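Local structure of lombricine kinase (Urechis caupo, 3JQ3) at residues K111-C116 and V282-H287. The protein catalyses the reversible transfer of a phosphate group between ATP and lombricine, as a member of the ATP:guanido phosphotransferase (phosphagen kinase) family. Sequence-based numbering, arbitrary orientation.
Sequences KYVKSC and VHVQLH. With ADP (adenosine-5'-diphosphate), chain B.
His283 faces both Lys114 and Ser115 across the antiparallel strands 113-122 and 279-285, an extra residue on one side that makes a classic beta bulge. Its backbone is held at both ends: Lys114 N donates to His283 O (2.7 Å), nearly head-on to the carbonyl, and His283 N donates to Ser115 O (3.0 Å). Beyond the bulge Gln285 N bonds to Tyr112 O at 2.8 Å, while the phenol hydroxyl of Tyr112 reaches Glu355. Lys114 folds its chain back so that NZ donates to Lys111 O.

The His283 side chain runs from the strand to the nucleotide. CB lies 3.4 Å from Ser115 OG, and CG touches the same hydroxyl. With CG anti to the carbonyl carbon (chi1 -81°), the ring is carried under the base. CD2 comes within 3.1 Å of ADP C6, and at the far tip NE2 lies 3.2 Å from ADP C4; CE1 meets N3 and C2, and ND1 lies near Ser115 OG but too far for a hydrogen bond. Adenine N1 sits over one face of the imidazole, offset toward its rim, the two planes inclined by about 27°. Ser115 OG, placed between its own N and carbonyl carbon (chi1 59°), donates to ADP N1 at 2.7 Å.

On the other face of the sheet Val113 packs against Val282 and Val284, and Cys116 SG lies 4.0 Å from Val282 CG1; Val282 also meets Val344 of helix 333-355. The two faces thus divide the work, apolar toward the helix and polar-aromatic toward ADP. Because the serine hydroxyl donates to N1, the base must present a lone pair there, as adenine does and guanine, with its N1-H, does not, which probably contributes to base recognition.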
# COMPACT_ATOMS: atom_id res chain seq x y z
N LYS A 111 -2.52 -19.31 40.45
CA LYS A 111 -3.74 -20.10 40.30
C LYS A 111 -4.64 -19.40 39.28
O LYS A 111 -5.46 -20.03 38.62
CB LYS A 111 -4.45 -20.21 41.65
CG LYS A 111 -5.39 -21.40 41.79
CD LYS A 111 -6.76 -21.12 41.20
CE LYS A 111 -7.80 -22.07 41.75
NZ LYS A 111 -7.92 -21.95 43.23
N TYR A 112 -4.46 -18.09 39.17
CA TYR A 112 -5.27 -17.27 38.27
C TYR A 112 -4.43 -16.67 37.16
O TYR A 112 -4.85 -16.64 36.00
CB TYR A 112 -5.98 -16.17 39.06
CG TYR A 112 -6.88 -16.70 40.15
CD1 TYR A 112 -6.37 -17.07 41.39
CD2 TYR A 112 -8.24 -16.86 39.92
CE1 TYR A 112 -7.19 -17.57 42.37
CE2 TYR A 112 -9.07 -17.36 40.91
CZ TYR A 112 -8.54 -17.71 42.13
OH TYR A 112 -9.37 -18.21 43.11
N VAL A 113 -3.23 -16.20 37.51
CA VAL A 113 -2.33 -15.62 36.52
C VAL A 113 -1.44 -16.69 35.90
O VAL A 113 -0.61 -17.29 36.58
CB VAL A 113 -1.46 -14.51 37.14
CG1 VAL A 113 -0.37 -14.10 36.17
CG2 VAL A 113 -2.32 -13.32 37.52
N LYS A 114 -1.63 -16.91 34.60
CA LYS A 114 -0.97 -18.00 33.89
C LYS A 114 0.37 -17.58 33.27
O LYS A 114 1.28 -18.40 33.13
CB LYS A 114 -1.89 -18.54 32.79
CG LYS A 114 -3.29 -18.89 33.28
CD LYS A 114 -3.23 -19.88 34.43
CE LYS A 114 -4.62 -20.19 34.96
NZ LYS A 114 -4.55 -21.09 36.16
N SER A 115 0.48 -16.31 32.90
CA SER A 115 1.71 -15.81 32.28
C SER A 115 1.81 -14.29 32.36
O SER A 115 0.80 -13.61 32.55
CB SER A 115 1.80 -16.27 30.82
OG SER A 115 0.69 -15.80 30.08
N CYS A 116 3.02 -13.78 32.22
CA CYS A 116 3.25 -12.34 32.28
C CYS A 116 4.07 -11.87 31.09
O CYS A 116 4.98 -12.55 30.64
CB CYS A 116 3.94 -11.95 33.58
SG CYS A 116 2.99 -12.37 35.06
N VAL A 282 -0.97 -9.61 31.71
CA VAL A 282 -1.00 -10.95 32.26
C VAL A 282 -2.12 -11.74 31.58
O VAL A 282 -3.08 -11.16 31.08
CB VAL A 282 -1.28 -10.95 33.77
CG1 VAL A 282 -0.22 -10.13 34.51
CG2 VAL A 282 -2.67 -10.40 34.04
N HIS A 283 -1.97 -13.06 31.55
CA HIS A 283 -3.09 -13.93 31.23
C HIS A 283 -3.68 -14.36 32.56
O HIS A 283 -3.03 -15.05 33.33
CB HIS A 283 -2.62 -15.13 30.41
CG HIS A 283 -2.44 -14.84 28.96
ND1 HIS A 283 -2.46 -15.82 27.99
CD2 HIS A 283 -2.27 -13.67 28.30
CE1 HIS A 283 -2.28 -15.27 26.80
NE2 HIS A 283 -2.16 -13.96 26.96
N VAL A 284 -4.91 -13.93 32.82
CA VAL A 284 -5.55 -14.21 34.10
C VAL A 284 -6.93 -14.83 33.89
O VAL A 284 -7.75 -14.31 33.13
CB VAL A 284 -5.66 -12.93 34.96
CG1 VAL A 284 -6.24 -11.79 34.15
CG2 VAL A 284 -6.50 -13.19 36.21
N GLN A 285 -7.18 -15.94 34.58
CA GLN A 285 -8.43 -16.66 34.44
C GLN A 285 -9.47 -16.14 35.42
O GLN A 285 -9.24 -16.14 36.63
CB GLN A 285 -8.20 -18.16 34.66
CG GLN A 285 -9.33 -19.04 34.20
CD GLN A 285 -8.92 -20.50 34.12
OE1 GLN A 285 -9.21 -21.19 33.14
NE2 GLN A 285 -8.24 -20.98 35.16
N LEU A 286 -10.61 -15.69 34.90
CA LEU A 286 -11.65 -15.09 35.72
C LEU A 286 -13.02 -15.70 35.42
O LEU A 286 -13.86 -15.05 34.79
CB LEU A 286 -11.70 -13.58 35.50
CG LEU A 286 -10.40 -12.80 35.72
CD1 LEU A 286 -10.49 -11.41 35.12
CD2 LEU A 286 -10.05 -12.73 37.20
N HIS A 287 -13.24 -16.93 35.87
CA HIS A 287 -14.47 -17.65 35.55
C HIS A 287 -15.73 -16.89 35.95
O HIS A 287 -16.66 -16.76 35.16
CB HIS A 287 -14.47 -19.03 36.20
CG HIS A 287 -13.52 -20.00 35.57
ND1 HIS A 287 -13.67 -20.46 34.28
CD2 HIS A 287 -12.40 -20.60 36.06
CE1 HIS A 287 -12.69 -21.30 34.00
NE2 HIS A 287 -11.91 -21.40 35.06
PB ADP B . 0.85 -6.19 21.52
O1B ADP B . 0.54 -5.67 20.14
O2B ADP B . 1.87 -7.30 21.57
O3B ADP B . 1.08 -5.10 22.54
PA ADP B . -1.39 -7.87 21.07
O1A ADP B . -1.07 -7.57 19.62
O2A ADP B . -2.81 -7.81 21.56
O3A ADP B . -0.52 -6.88 22.01
O5' ADP B . -0.83 -9.34 21.43
C5' ADP B . 0.24 -9.94 20.71
C4' ADP B . 0.39 -11.38 21.19
O4' ADP B . 0.97 -11.41 22.50
C3' ADP B . -0.95 -12.08 21.28
O3' ADP B . -0.99 -13.19 20.38
C2' ADP B . -1.06 -12.58 22.71
O2' ADP B . -1.42 -13.97 22.71
C1' ADP B . 0.32 -12.39 23.30
N9 ADP B . 0.24 -11.96 24.72
C8 ADP B . -0.18 -10.76 25.17
N7 ADP B . -0.12 -10.70 26.53
C5 ADP B . 0.34 -11.88 26.97
C6 ADP B . 0.64 -12.49 28.29
N6 ADP B . 0.45 -11.81 29.45
N1 ADP B . 1.10 -13.76 28.30
C2 ADP B . 1.29 -14.46 27.17
N3 ADP B . 1.04 -13.97 25.94
C4 ADP B . 0.57 -12.71 25.78